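Long-range contacts in phosphoglycerol transferase GacH (Streptococcus pyogenes MGAS5005, PDB 6DGM), which probably transfers glycerol phosphate onto the rhamnose polysaccharide of the cell wall, this chain being the metal-binding sulfatase-like domain of a membrane protein: residues K30-N35 / H321-V326; K261-V266 / W296-N301; S311-A316 / T334-K339; L97-F102 / P328-L333. All blocks are in the same frame, centred on the assembly; numbering follows the deposited sequence.

Contact 1: residues K30-N35 / H321-V326; sequences KDRKNN and HTDSKV. With CA (calcium ion), chain E.
Arg32-Asn34 and Asp323-Lys325 meet where loops 31-35 and 322-326 run 96° apart, and their backbones join in a single bridge at Asn34 and Ser324: Asn34 N gives to Asp323 O (2.9 Å) and Lys325 N to Asn34 O. Asn34 then grips a third time, its ND2 reaching Thr322 O at 2.8 Å with that oxygen close to the amide plane. Lys325 brings CG near Arg32 O and Asn34 O, turns at chi4 (-64°) and sets NZ 2.8 Å from Arg32 O, almost in line with the carbonyl; NZ also bonds weakly to Asn29 O. Arg32 bends at chi2, and NH1 gives to Ser324 O, which lies in the guanidinium plane.

Asp323, where the chain leaves helix 314-321 in a Schellman motif, divides its carboxylate. OD1 binds the calcium ion at 2.4 Å, as does the backbone oxygen of Asp31; OD2 accepts from Lys33 N, which comes from above the carboxylate plane, and from water 1. Water 1 and two more waters complete the observed ligands, so the metal ties the loops together. Val326 rests on Ala25 and Ile28 of helix 11-29, while Arg32 lies against Phe319 and Glu320 of helix 314-321.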
loop_
_atom_site.group_PDB
_atom_site.type_symbol
_atom_site.label_atom_id
_atom_site.label_comp_id
_atom_site.label_asym_id
_atom_site.label_seq_id
_atom_site.Cartn_x
_atom_site.Cartn_y
_atom_site.Cartn_z
ATOM N N LYS A 30 12.191 -11.676 -20.307
ATOM C CA LYS A 30 13.540 -11.976 -20.770
ATOM C C LYS A 30 14.606 -11.362 -19.874
ATOM O O LYS A 30 15.732 -11.876 -19.834
ATOM C CB LYS A 30 13.724 -11.486 -22.207
ATOM C CG LYS A 30 12.869 -12.230 -23.216
ATOM C CD LYS A 30 13.087 -11.685 -24.624
ATOM C CE LYS A 30 12.337 -12.503 -25.660
ATOM N NZ LYS A 30 12.778 -12.179 -27.054
ATOM N N ASP A 31 14.274 -10.287 -19.147
ATOM C CA ASP A 31 15.225 -9.605 -18.276
ATOM C C ASP A 31 14.801 -9.627 -16.811
ATOM O O ASP A 31 15.277 -8.808 -16.023
ATOM C CB ASP A 31 15.446 -8.163 -18.735
ATOM C CG ASP A 31 16.128 -8.082 -20.088
ATOM O OD1 ASP A 31 17.206 -8.693 -20.260
ATOM O OD2 ASP A 31 15.579 -7.409 -20.981
ATOM N N ARG A 32 13.907 -10.531 -16.430
ATOM C CA ARG A 32 13.516 -10.710 -15.036
ATOM C C ARG A 32 13.983 -12.098 -14.617
ATOM O O ARG A 32 13.533 -13.097 -15.187
ATOM C CB ARG A 32 12.000 -10.611 -14.885
ATOM C CG ARG A 32 11.379 -9.247 -15.235
ATOM C CD ARG A 32 11.712 -8.221 -14.203
ATOM N NE ARG A 32 11.183 -6.887 -14.505
ATOM C CZ ARG A 32 10.053 -6.384 -14.023
ATOM N NH1 ARG A 32 9.274 -7.096 -13.201
ATOM N NH2 ARG A 32 9.697 -5.142 -14.350
ATOM N N LYS A 33 14.876 -12.162 -13.626
ATOM C CA LYS A 33 15.486 -13.437 -13.260
ATOM C C LYS A 33 14.694 -14.225 -12.220
ATOM O O LYS A 33 14.830 -15.452 -12.150
ATOM C CB LYS A 33 16.883 -13.222 -12.662
ATOM C CG LYS A 33 17.907 -12.591 -13.582
ATOM C CD LYS A 33 19.241 -12.468 -12.844
ATOM C CE LYS A 33 20.308 -11.760 -13.663
ATOM N NZ LYS A 33 21.546 -11.533 -12.847
ATOM N N ASN A 34 13.891 -13.557 -11.402
ATOM C CA ASN A 34 13.356 -14.145 -10.181
ATOM C C ASN A 34 11.873 -14.462 -10.321
ATOM O O ASN A 34 11.202 -14.035 -11.266
ATOM C CB ASN A 34 13.595 -13.203 -8.995
ATOM C CG ASN A 34 15.073 -12.973 -8.729
ATOM O OD1 ASN A 34 15.893 -13.855 -8.963
ATOM N ND2 ASN A 34 15.416 -11.784 -8.247
ATOM N N ASN A 35 11.380 -15.237 -9.355
ATOM C CA ASN A 35 9.979 -15.619 -9.254
ATOM C C ASN A 35 9.388 -14.990 -8.005
ATOM O O ASN A 35 9.955 -15.117 -6.916
ATOM C CB ASN A 35 9.844 -17.132 -9.104
ATOM C CG ASN A 35 10.529 -17.887 -10.212
ATOM O OD1 ASN A 35 10.319 -17.609 -11.387
ATOM N ND2 ASN A 35 11.369 -18.849 -9.838
ATOM N N HIS A 321 11.272 -4.226 -8.361
ATOM C CA HIS A 321 12.326 -4.140 -7.354
ATOM C C HIS A 321 12.969 -5.499 -7.119
ATOM O O HIS A 321 14.193 -5.601 -6.988
ATOM C CB HIS A 321 11.769 -3.567 -6.038
ATOM C CG HIS A 321 12.802 -3.423 -4.973
ATOM N ND1 HIS A 321 13.697 -2.376 -4.949
ATOM C CD2 HIS A 321 13.118 -4.217 -3.925
ATOM C CE1 HIS A 321 14.523 -2.531 -3.927
ATOM N NE2 HIS A 321 14.188 -3.636 -3.285
ATOM N N THR A 322 12.162 -6.556 -7.075
ATOM C CA THR A 322 12.656 -7.900 -6.858
ATOM C C THR A 322 13.058 -8.615 -8.145
ATOM O O THR A 322 13.447 -9.784 -8.075
ATOM C CB THR A 322 11.609 -8.747 -6.135
ATOM O OG1 THR A 322 10.436 -8.881 -6.942
ATOM C CG2 THR A 322 11.253 -8.116 -4.800
ATOM N N ASP A 323 12.960 -7.956 -9.302
ATOM C CA ASP A 323 13.330 -8.548 -10.599
ATOM C C ASP A 323 12.547 -9.832 -10.882
ATOM O O ASP A 323 13.085 -10.814 -11.403
ATOM C CB ASP A 323 14.841 -8.780 -10.697
ATOM C CG ASP A 323 15.341 -8.770 -12.126
ATOM O OD1 ASP A 323 14.893 -7.897 -12.900
ATOM O OD2 ASP A 323 16.192 -9.618 -12.457
ATOM N N SER A 324 11.257 -9.818 -10.547
ATOM C CA SER A 324 10.396 -10.983 -10.703
ATOM C C SER A 324 9.626 -10.946 -12.020
ATOM O O SER A 324 9.203 -9.882 -12.480
ATOM C CB SER A 324 9.400 -11.057 -9.540
ATOM O OG SER A 324 10.102 -11.298 -8.339
ATOM N N LYS A 325 9.447 -12.121 -12.614
ATOM C CA LYS A 325 8.698 -12.249 -13.849
ATOM C C LYS A 325 7.233 -11.881 -13.644
ATOM O O LYS A 325 6.643 -12.133 -12.588
ATOM C CB LYS A 325 8.821 -13.680 -14.361
ATOM C CG LYS A 325 10.234 -14.050 -14.774
ATOM C CD LYS A 325 10.327 -15.539 -15.091
ATOM C CE LYS A 325 11.781 -16.005 -15.222
ATOM N NZ LYS A 325 12.459 -15.359 -16.366
ATOM N N VAL A 326 6.639 -11.307 -14.693
ATOM C CA VAL A 326 5.299 -10.738 -14.620
ATOM C C VAL A 326 4.302 -11.582 -15.398
ATOM O O VAL A 326 4.653 -12.299 -16.343
ATOM C CB VAL A 326 5.255 -9.265 -15.101
ATOM C CG1 VAL A 326 6.105 -8.388 -14.208
ATOM C CG2 VAL A 326 5.696 -9.148 -16.559
HETATM CA CA CA E . 16.558 -7.389 -14.575
HETATM O O HOH W 1 17.895 -9.454 -14.714
HETATM O O HOH W 2 14.523 -6.132 -15.804
HETATM O O HOH W 3 18.385 -6.422 -16.356
#

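Contact 2: residues K261-V266 / W296-N301; sequences KPITVV and WSNGTN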
loop_
_atom_site.group_PDB
_atom_site.type_symbol
_atom_site.label_atom_id
_atom_site.label_comp_id
_atom_site.label_asym_id
_atom_site.label_seq_id
_atom_site.Cartn_x
_atom_site.Cartn_y
_atom_site.Cartn_z
ATOM N N LYS A 261 15.772 -16.124 4.353
ATOM C CA LYS A 261 14.678 -16.196 3.385
ATOM C C LYS A 261 14.640 -14.844 2.693
ATOM O O LYS A 261 14.748 -13.819 3.382
ATOM C CB LYS A 261 13.340 -16.419 4.110
ATOM C CG LYS A 261 12.109 -16.385 3.200
ATOM C CD LYS A 261 11.993 -17.639 2.323
ATOM C CE LYS A 261 10.886 -17.474 1.285
ATOM N NZ LYS A 261 10.770 -18.681 0.408
ATOM N N PRO A 262 14.490 -14.778 1.365
ATOM C CA PRO A 262 14.301 -13.462 0.732
ATOM C C PRO A 262 12.971 -12.859 1.167
ATOM O O PRO A 262 11.912 -13.476 0.996
ATOM C CB PRO A 262 14.340 -13.756 -0.774
ATOM C CG PRO A 262 14.378 -15.231 -0.918
ATOM C CD PRO A 262 14.677 -15.861 0.386
ATOM N N ILE A 263 13.025 -11.655 1.741
ATOM C CA ILE A 263 11.854 -10.968 2.279
ATOM C C ILE A 263 11.855 -9.547 1.735
ATOM O O ILE A 263 12.877 -8.859 1.802
ATOM C CB ILE A 263 11.886 -10.946 3.823
ATOM C CG1 ILE A 263 11.774 -12.369 4.388
ATOM C CG2 ILE A 263 10.776 -10.071 4.365
ATOM C CD1 ILE A 263 12.063 -12.478 5.883
ATOM N N THR A 264 10.709 -9.094 1.218
ATOM C CA THR A 264 10.571 -7.707 0.771
ATOM C C THR A 264 9.376 -7.077 1.471
ATOM O O THR A 264 8.328 -7.708 1.604
ATOM C CB THR A 264 10.450 -7.608 -0.756
ATOM O OG1 THR A 264 11.654 -8.100 -1.362
ATOM C CG2 THR A 264 10.269 -6.165 -1.209
ATOM N N VAL A 265 9.572 -5.855 1.952
ATOM C CA VAL A 265 8.554 -5.076 2.648
ATOM C C VAL A 265 8.165 -3.899 1.760
ATOM O O VAL A 265 9.031 -3.144 1.298
ATOM C CB VAL A 265 9.078 -4.548 3.994
ATOM C CG1 VAL A 265 8.021 -3.700 4.682
ATOM C CG2 VAL A 265 9.540 -5.694 4.911
ATOM N N VAL A 266 6.864 -3.741 1.535
ATOM C CA VAL A 266 6.292 -2.539 0.940
ATOM C C VAL A 266 5.673 -1.760 2.097
ATOM O O VAL A 266 4.680 -2.194 2.677
ATOM C CB VAL A 266 5.238 -2.874 -0.120
ATOM C CG1 VAL A 266 4.662 -1.596 -0.709
ATOM C CG2 VAL A 266 5.823 -3.766 -1.221
ATOM N N TRP A 296 11.674 -2.383 0.411
ATOM C CA TRP A 296 12.963 -2.773 0.975
ATOM C C TRP A 296 13.024 -4.289 1.083
ATOM O O TRP A 296 12.107 -4.903 1.638
ATOM C CB TRP A 296 13.107 -2.171 2.379
ATOM C CG TRP A 296 14.353 -2.552 3.146
ATOM C CD1 TRP A 296 15.516 -1.853 3.199
ATOM C CD2 TRP A 296 14.540 -3.706 3.978
ATOM N NE1 TRP A 296 16.418 -2.492 4.007
ATOM C CE2 TRP A 296 15.846 -3.636 4.496
ATOM C CE3 TRP A 296 13.736 -4.793 4.321
ATOM C CZ2 TRP A 296 16.369 -4.609 5.357
ATOM C CZ3 TRP A 296 14.245 -5.753 5.175
ATOM C CH2 TRP A 296 15.549 -5.654 5.692
ATOM N N SER A 297 14.110 -4.879 0.570
ATOM C CA SER A 297 14.408 -6.301 0.703
ATOM C C SER A 297 15.516 -6.512 1.730
ATOM O O SER A 297 16.339 -5.627 1.986
ATOM C CB SER A 297 14.854 -6.902 -0.636
ATOM O OG SER A 297 13.928 -6.650 -1.671
ATOM N N ASN A 298 15.545 -7.710 2.301
ATOM C CA ASN A 298 16.487 -8.017 3.371
ATOM C C ASN A 298 17.852 -8.456 2.873
ATOM O O ASN A 298 18.700 -8.823 3.692
ATOM C CB ASN A 298 15.895 -9.045 4.336
ATOM C CG ASN A 298 15.757 -10.415 3.729
ATOM O OD1 ASN A 298 15.778 -10.588 2.499
ATOM N ND2 ASN A 298 15.609 -11.408 4.590
ATOM N N GLY A 299 18.088 -8.407 1.567
ATOM C CA GLY A 299 19.416 -8.638 1.025
ATOM C C GLY A 299 19.937 -7.367 0.387
ATOM O O GLY A 299 19.915 -6.305 1.015
ATOM N N THR A 300 20.373 -7.452 -0.861
ATOM C CA THR A 300 20.845 -6.290 -1.596
ATOM C C THR A 300 19.662 -5.587 -2.242
ATOM O O THR A 300 18.744 -6.234 -2.751
ATOM C CB THR A 300 21.848 -6.727 -2.667
ATOM O OG1 THR A 300 22.935 -7.430 -2.042
ATOM C CG2 THR A 300 22.393 -5.520 -3.411
ATOM N N ASN A 301 19.665 -4.258 -2.181
ATOM C CA ASN A 301 18.561 -3.464 -2.700
ATOM C C ASN A 301 19.044 -2.611 -3.856
ATOM O O ASN A 301 20.080 -1.947 -3.748
ATOM C CB ASN A 301 17.981 -2.541 -1.627
ATOM C CG ASN A 301 17.027 -3.257 -0.724
ATOM O OD1 ASN A 301 16.069 -3.892 -1.190
ATOM N ND2 ASN A 301 17.285 -3.196 0.574
#
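Val265 and Trp296 form the antiparallel hydrogen-bonded pair, with Val265 N giving to Trp296 O at 2.7 Å in a nearly straight bond (174°) and Trp296 N returning to Val265 O. Beside it, Thr264 and Ser297 are the non-hydrogen-bonded pair, and here the side chains supply the bond: Thr264 OG1 and Ser297 OG are 2.7 Å apart.

Past the end of strand 290-297, the side chain of Asn298 takes over from the backbone. Its CG lies between the backbone N and the carbonyl carbon (chi1 69°), and the amide grips the run into the other strand twice: ND2 gives to Lys261 O at 2.8 Å, while OD1 takes Ile263 N at 3.0 Å, that donor standing well above the amide carbonyl plane. Asn298 N also gives to Ile263 O, so Ile263 is bound at both ends of its backbone, and ND2 has a further acceptor in Leu256 O. Asn301 folds back onto Ser297, OD1 accepting from Ser297 N and ND2 giving to Ser297 O, closing the turn between them; OD1 is probably bonded to His321 NE2 as well.

Apolar contact is thin: Val265 CG2 approaches Trp296 CE3 at 4.3 Å. Ile263 CB packs against the Asn298 amide, and Asn298 N lies 3.7 Å above one face of the Trp296 ring, toward its rim. These strands are neighbours in the large mixed sheet of the alkaline phosphatase clan. Trp296 and Val265 face helix 229-257, Thr264 and Ser297 face helix 314-321, and strand 40-46 bonds along the far edge of 263-269.

Contact 3: residues S311-A316 / T334-K339; sequences SSDFTA and TEVLNK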
loop_
_atom_site.group_PDB
_atom_site.type_symbol
_atom_site.label_atom_id
_atom_site.label_comp_id
_atom_site.label_asym_id
_atom_site.label_seq_id
_atom_site.Cartn_x
_atom_site.Cartn_y
_atom_site.Cartn_z
ATOM N N SER A 311 -0.931 4.199 -4.673
ATOM C CA SER A 311 -1.014 2.952 -3.912
ATOM C C SER A 311 -1.238 1.747 -4.827
ATOM O O SER A 311 -0.750 0.645 -4.548
ATOM C CB SER A 311 -2.132 3.032 -2.867
ATOM O OG SER A 311 -3.430 3.245 -3.430
ATOM N N SER A 312 -1.975 1.940 -5.923
ATOM C CA SER A 312 -2.269 0.863 -6.852
ATOM C C SER A 312 -1.041 0.390 -7.616
ATOM O O SER A 312 -1.091 -0.678 -8.229
ATOM C CB SER A 312 -3.350 1.325 -7.837
ATOM O OG SER A 312 -2.944 2.518 -8.474
ATOM N N ASP A 313 0.050 1.159 -7.598
ATOM C CA ASP A 313 1.264 0.838 -8.321
ATOM C C ASP A 313 2.217 -0.064 -7.544
ATOM O O ASP A 313 3.234 -0.475 -8.100
ATOM C CB ASP A 313 2.044 2.127 -8.638
ATOM C CG ASP A 313 1.370 3.014 -9.663
ATOM O OD1 ASP A 313 0.770 2.490 -10.631
ATOM O OD2 ASP A 313 1.452 4.254 -9.485
ATOM N N PHE A 314 1.938 -0.349 -6.261
ATOM C CA PHE A 314 2.949 -0.997 -5.437
ATOM C C PHE A 314 3.320 -2.377 -5.967
ATOM O O PHE A 314 4.496 -2.745 -5.950
ATOM C CB PHE A 314 2.502 -1.104 -3.986
ATOM C CG PHE A 314 2.599 0.194 -3.209
ATOM C CD1 PHE A 314 3.543 1.164 -3.506
ATOM C CD2 PHE A 314 1.735 0.430 -2.172
ATOM C CE1 PHE A 314 3.598 2.350 -2.766
ATOM C CE2 PHE A 314 1.786 1.604 -1.436
ATOM C CZ PHE A 314 2.717 2.550 -1.721
ATOM N N THR A 315 2.341 -3.163 -6.428
ATOM C CA THR A 315 2.662 -4.520 -6.865
ATOM C C THR A 315 3.573 -4.510 -8.089
ATOM O O THR A 315 4.557 -5.246 -8.143
ATOM C CB THR A 315 1.401 -5.341 -7.123
ATOM O OG1 THR A 315 0.617 -5.367 -5.938
ATOM C CG2 THR A 315 1.761 -6.805 -7.490
ATOM N N ALA A 316 3.275 -3.681 -9.080
ATOM C CA ALA A 316 4.184 -3.587 -10.218
ATOM C C ALA A 316 5.569 -3.143 -9.769
ATOM O O ALA A 316 6.590 -3.648 -10.258
ATOM C CB ALA A 316 3.627 -2.633 -11.263
ATOM N N THR A 334 2.911 -2.551 -15.030
ATOM C CA THR A 334 4.244 -1.958 -15.122
ATOM C C THR A 334 4.250 -0.773 -16.076
ATOM O O THR A 334 4.882 0.252 -15.789
ATOM C CB THR A 334 5.252 -3.021 -15.556
ATOM O OG1 THR A 334 5.259 -4.066 -14.577
ATOM C CG2 THR A 334 6.658 -2.442 -15.663
ATOM N N GLU A 335 3.538 -0.890 -17.204
ATOM C CA GLU A 335 3.366 0.251 -18.104
ATOM C C GLU A 335 2.663 1.408 -17.399
ATOM O O GLU A 335 3.035 2.574 -17.579
ATOM C CB GLU A 335 2.582 -0.177 -19.341
ATOM C CG GLU A 335 3.395 -1.035 -20.284
ATOM C CD GLU A 335 4.400 -0.213 -21.075
ATOM O OE1 GLU A 335 3.991 0.451 -22.051
ATOM O OE2 GLU A 335 5.590 -0.224 -20.707
ATOM N N VAL A 336 1.643 1.113 -16.588
ATOM C CA VAL A 336 0.993 2.163 -15.802
ATOM C C VAL A 336 1.992 2.813 -14.854
ATOM O O VAL A 336 2.128 4.042 -14.815
ATOM C CB VAL A 336 -0.234 1.614 -15.053
ATOM C CG1 VAL A 336 -0.826 2.675 -14.122
ATOM C CG2 VAL A 336 -1.282 1.103 -16.055
ATOM N N LEU A 337 2.698 1.993 -14.072
ATOM C CA LEU A 337 3.679 2.515 -13.118
ATOM C C LEU A 337 4.643 3.476 -13.801
ATOM O O LEU A 337 4.895 4.579 -13.307
ATOM C CB LEU A 337 4.452 1.350 -12.489
ATOM C CG LEU A 337 5.769 1.652 -11.764
ATOM C CD1 LEU A 337 5.508 2.400 -10.450
ATOM C CD2 LEU A 337 6.529 0.342 -11.492
ATOM N N ASN A 338 5.170 3.085 -14.956
ATOM C CA ASN A 338 6.233 3.852 -15.582
ATOM C C ASN A 338 5.733 4.994 -16.449
ATOM O O ASN A 338 6.424 6.013 -16.562
ATOM C CB ASN A 338 7.115 2.926 -16.429
ATOM C CG ASN A 338 8.012 2.045 -15.575
ATOM O OD1 ASN A 338 8.489 2.472 -14.523
ATOM N ND2 ASN A 338 8.251 0.813 -16.028
ATOM N N LYS A 339 4.572 4.850 -17.088
ATOM C CA LYS A 339 4.187 5.800 -18.119
ATOM C C LYS A 339 2.808 6.423 -17.963
ATOM O O LYS A 339 2.478 7.321 -18.750
ATOM C CB LYS A 339 4.250 5.144 -19.506
ATOM C CG LYS A 339 5.580 4.478 -19.829
ATOM C CD LYS A 339 5.510 3.758 -21.163
ATOM C CE LYS A 339 6.731 2.885 -21.388
ATOM N NZ LYS A 339 6.639 2.145 -22.679
HETATM O O HOH W 4 7.137 -4.821 -12.853
#
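Ala316 and Leu337 supply the apolar part of this contact: Leu337 CD2 lies 4.2 Å from Ala316 CB, and the other methyl, CD1, reaches Asp313 CB at 3.9 Å. Leu337 holds CG anti to its backbone N (chi1 164°), and beyond CG the two branches part, meeting residues one turn apart; His306 touches the leucine as well. Ala316 CB also sits against the backbone of Thr334, 3.8 Å from its N.

Helices 314-321 and 328-339, which follow one another in the chain, are brought side by side here, with the short loop carrying the calcium ligand Asp323 between them. The contact is wholly buried.

The polar contacts run through a water and through partners outside the two segments. Across the interface Asp313 OD1 packs on carbon, 3.8 Å from Val336 CG1, the two side chains crossing at about a right angle, while OD2 is held by Asn310 N and by Ser341 OG just beyond helix 328-339. Water 4 bridges the helices, giving one hydrogen to Ala316 O (2.9 Å) and the other to Thr334 OG1 (2.7 Å); the threonine hydroxyl is also bonded to Tyr330 O, one turn back. Val336 leans on Ile354 of helix 349-365. On the far side of helix 328-339, Glu335 forms a salt bridge with Lys339, whose NZ is 3.2 Å from Glu335 OE1.

Contact 4: residues L97-F102 / P328-L333; sequences LTSLPF and PYYALL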
loop_
_atom_site.group_PDB
_atom_site.type_symbol
_atom_site.label_atom_id
_atom_site.label_comp_id
_atom_site.label_asym_id
_atom_site.label_seq_id
_atom_site.Cartn_x
_atom_site.Cartn_y
_atom_site.Cartn_z
ATOM N N LEU A 97 -3.572 -4.326 -2.950
ATOM C CA LEU A 97 -3.741 -5.751 -3.189
ATOM C C LEU A 97 -4.150 -6.048 -4.628
ATOM O O LEU A 97 -3.618 -6.987 -5.234
ATOM C CB LEU A 97 -4.782 -6.321 -2.239
ATOM C CG LEU A 97 -4.443 -6.307 -0.749
ATOM C CD1 LEU A 97 -5.615 -6.854 0.019
ATOM C CD2 LEU A 97 -3.173 -7.109 -0.465
ATOM N N THR A 98 -5.093 -5.282 -5.177
ATOM C CA THR A 98 -5.613 -5.551 -6.510
ATOM C C THR A 98 -4.854 -4.828 -7.614
ATOM O O THR A 98 -4.860 -5.289 -8.767
ATOM C CB THR A 98 -7.083 -5.108 -6.621
ATOM O OG1 THR A 98 -7.181 -3.687 -6.472
ATOM C CG2 THR A 98 -7.955 -5.803 -5.573
ATOM N N SER A 99 -4.246 -3.684 -7.285
ATOM C CA SER A 99 -3.625 -2.769 -8.237
ATOM C C SER A 99 -4.633 -2.047 -9.123
ATOM O O SER A 99 -4.261 -1.477 -10.145
ATOM C CB SER A 99 -2.556 -3.455 -9.100
ATOM O OG SER A 99 -1.540 -4.045 -8.300
ATOM N N LEU A 100 -5.910 -2.067 -8.774
ATOM C CA LEU A 100 -6.910 -1.322 -9.531
ATOM C C LEU A 100 -7.077 0.066 -8.909
ATOM O O LEU A 100 -7.443 0.158 -7.725
ATOM C CB LEU A 100 -8.236 -2.066 -9.502
ATOM C CG LEU A 100 -8.216 -3.462 -10.146
ATOM C CD1 LEU A 100 -9.533 -4.181 -9.945
ATOM C CD2 LEU A 100 -7.867 -3.380 -11.641
ATOM N N PRO A 101 -6.804 1.149 -9.635
ATOM C CA PRO A 101 -6.831 2.471 -8.988
ATOM C C PRO A 101 -8.232 2.973 -8.680
ATOM O O PRO A 101 -9.157 2.912 -9.499
ATOM C CB PRO A 101 -6.123 3.392 -9.988
ATOM C CG PRO A 101 -6.259 2.688 -11.308
ATOM C CD PRO A 101 -6.290 1.221 -11.018
ATOM N N PHE A 102 -8.355 3.546 -7.484
ATOM C CA PHE A 102 -9.593 4.198 -7.066
ATOM C C PHE A 102 -9.984 5.302 -8.032
ATOM O O PHE A 102 -11.173 5.522 -8.277
ATOM C CB PHE A 102 -9.359 4.768 -5.662
ATOM C CG PHE A 102 -10.608 5.086 -4.882
ATOM C CD1 PHE A 102 -11.875 4.816 -5.364
ATOM C CD2 PHE A 102 -10.487 5.633 -3.619
ATOM C CE1 PHE A 102 -12.999 5.100 -4.603
ATOM C CE2 PHE A 102 -11.605 5.919 -2.859
ATOM C CZ PHE A 102 -12.855 5.653 -3.348
ATOM N N PRO A 328 0.829 -11.032 -17.848
ATOM C CA PRO A 328 0.351 -9.942 -18.713
ATOM C C PRO A 328 -0.315 -8.822 -17.934
ATOM O O PRO A 328 -0.067 -7.640 -18.210
ATOM C CB PRO A 328 -0.619 -10.665 -19.654
ATOM C CG PRO A 328 -0.044 -12.095 -19.754
ATOM C CD PRO A 328 0.418 -12.365 -18.340
ATOM N N TYR A 329 -1.150 -9.166 -16.947
ATOM C CA TYR A 329 -1.744 -8.159 -16.067
ATOM C C TYR A 329 -0.676 -7.264 -15.438
ATOM O O TYR A 329 -0.777 -6.039 -15.492
ATOM C CB TYR A 329 -2.569 -8.868 -14.983
ATOM C CG TYR A 329 -3.323 -7.969 -14.005
ATOM C CD1 TYR A 329 -4.155 -6.952 -14.459
ATOM C CD2 TYR A 329 -3.240 -8.175 -12.629
ATOM C CE1 TYR A 329 -4.854 -6.144 -13.564
ATOM C CE2 TYR A 329 -3.945 -7.381 -11.724
ATOM C CZ TYR A 329 -4.745 -6.374 -12.200
ATOM O OH TYR A 329 -5.455 -5.593 -11.316
ATOM N N TYR A 330 0.370 -7.857 -14.850
ATOM C CA TYR A 330 1.413 -7.037 -14.223
ATOM C C TYR A 330 2.329 -6.357 -15.235
ATOM O O TYR A 330 2.951 -5.344 -14.889
ATOM C CB TYR A 330 2.180 -7.820 -13.134
ATOM C CG TYR A 330 1.293 -8.063 -11.921
ATOM C CD1 TYR A 330 0.717 -7.003 -11.238
ATOM C CD2 TYR A 330 1.011 -9.338 -11.492
ATOM C CE1 TYR A 330 -0.127 -7.222 -10.155
ATOM C CE2 TYR A 330 0.197 -9.568 -10.418
ATOM C CZ TYR A 330 -0.376 -8.516 -9.754
ATOM O OH TYR A 330 -1.194 -8.783 -8.685
ATOM N N ALA A 331 2.389 -6.848 -16.483
ATOM C CA ALA A 331 3.041 -6.094 -17.550
ATOM C C ALA A 331 2.280 -4.796 -17.834
ATOM O O ALA A 331 2.878 -3.718 -17.924
ATOM C CB ALA A 331 3.148 -6.948 -18.821
ATOM N N LEU A 332 0.958 -4.882 -17.983
ATOM C CA LEU A 332 0.142 -3.676 -18.103
ATOM C C LEU A 332 0.364 -2.749 -16.917
ATOM O O LEU A 332 0.551 -1.539 -17.082
ATOM C CB LEU A 332 -1.333 -4.053 -18.204
ATOM C CG LEU A 332 -2.373 -2.946 -18.005
ATOM C CD1 LEU A 332 -2.217 -1.843 -19.023
ATOM C CD2 LEU A 332 -3.757 -3.554 -18.073
ATOM N N LEU A 333 0.347 -3.302 -15.706
ATOM C CA LEU A 333 0.511 -2.468 -14.519
ATOM C C LEU A 333 1.917 -1.885 -14.431
ATOM O O LEU A 333 2.103 -0.825 -13.828
ATOM C CB LEU A 333 0.142 -3.252 -13.263
ATOM C CG LEU A 333 -1.337 -3.650 -13.199
ATOM C CD1 LEU A 333 -1.575 -4.696 -12.136
ATOM C CD2 LEU A 333 -2.189 -2.418 -12.941
HETATM O O HOH W 5 -1.732 -6.513 -7.138
#
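Tyr329 meets Thr98 and Leu100 with the edge of its ring, while Leu333 CD1 covers one face, 3.5 Å above the plane and over the centre. Tyr330 shows the Ser99 side its edge too: Ser99 OG and water 5 lie in the plane of the ring, and Tyr329 CD2 stands over the centre of one face. Together the two tyrosines close on the C-terminal end of helix 89-98, the helix whose first residue, Thr89, binds manganese at the other end. The chain leaves that helix at Ser99, with positive phi, inside an ST turn in which Thr98 OG1 accepts from Leu100 N; the same hydroxyl is bonded to Phe94 O.

With CG anti to its backbone N (chi1 -177°), Tyr329 sends its ring across to the helix end, and OH gives a short hydrogen bond of 2.6 Å to Thr98 O, nearly in line with the carbonyl. Leu100 crosses the tyrosine at about a right angle and brings CD2 within 3.3 Å of the same OH. A second link runs through water 5, which gives to Leu97 O and is hydrogen-bonded to Ser99 OG (2.7 Å) and Tyr330 OH (2.8 Å). Around the contact, Phe319 of helix 314-321 stacks on Tyr330, Phe379 meets Tyr329 edge-to-face, and Gln362 of helix 349-365 touches Leu100. Packing is tight where Leu333 CD1 presses on Ser99 CB at 3.4 Å.

In the fold
Contacts 3 and 4 are buried, with centres about 7 Å apart, and both use helix 328-339: one sets it against helix 314-321, the other against the end of helix 89-98. Contact 3 is small aliphatic groups with one water; contact 4 is two tyrosine edges, one direct hydrogen bond and one water. Contacts 1 and 2 are only partly buried and combine backbone bonds with bonds from polar side chains, but contact 2 is regular sheet pairing, whereas contact 1 joins irregular loops and adds calcium. Helix 314-321 touches all four, beginning in contact 3, ending at contact 1, and packing on the strands of contact 2 and the tyrosine side of contact 4.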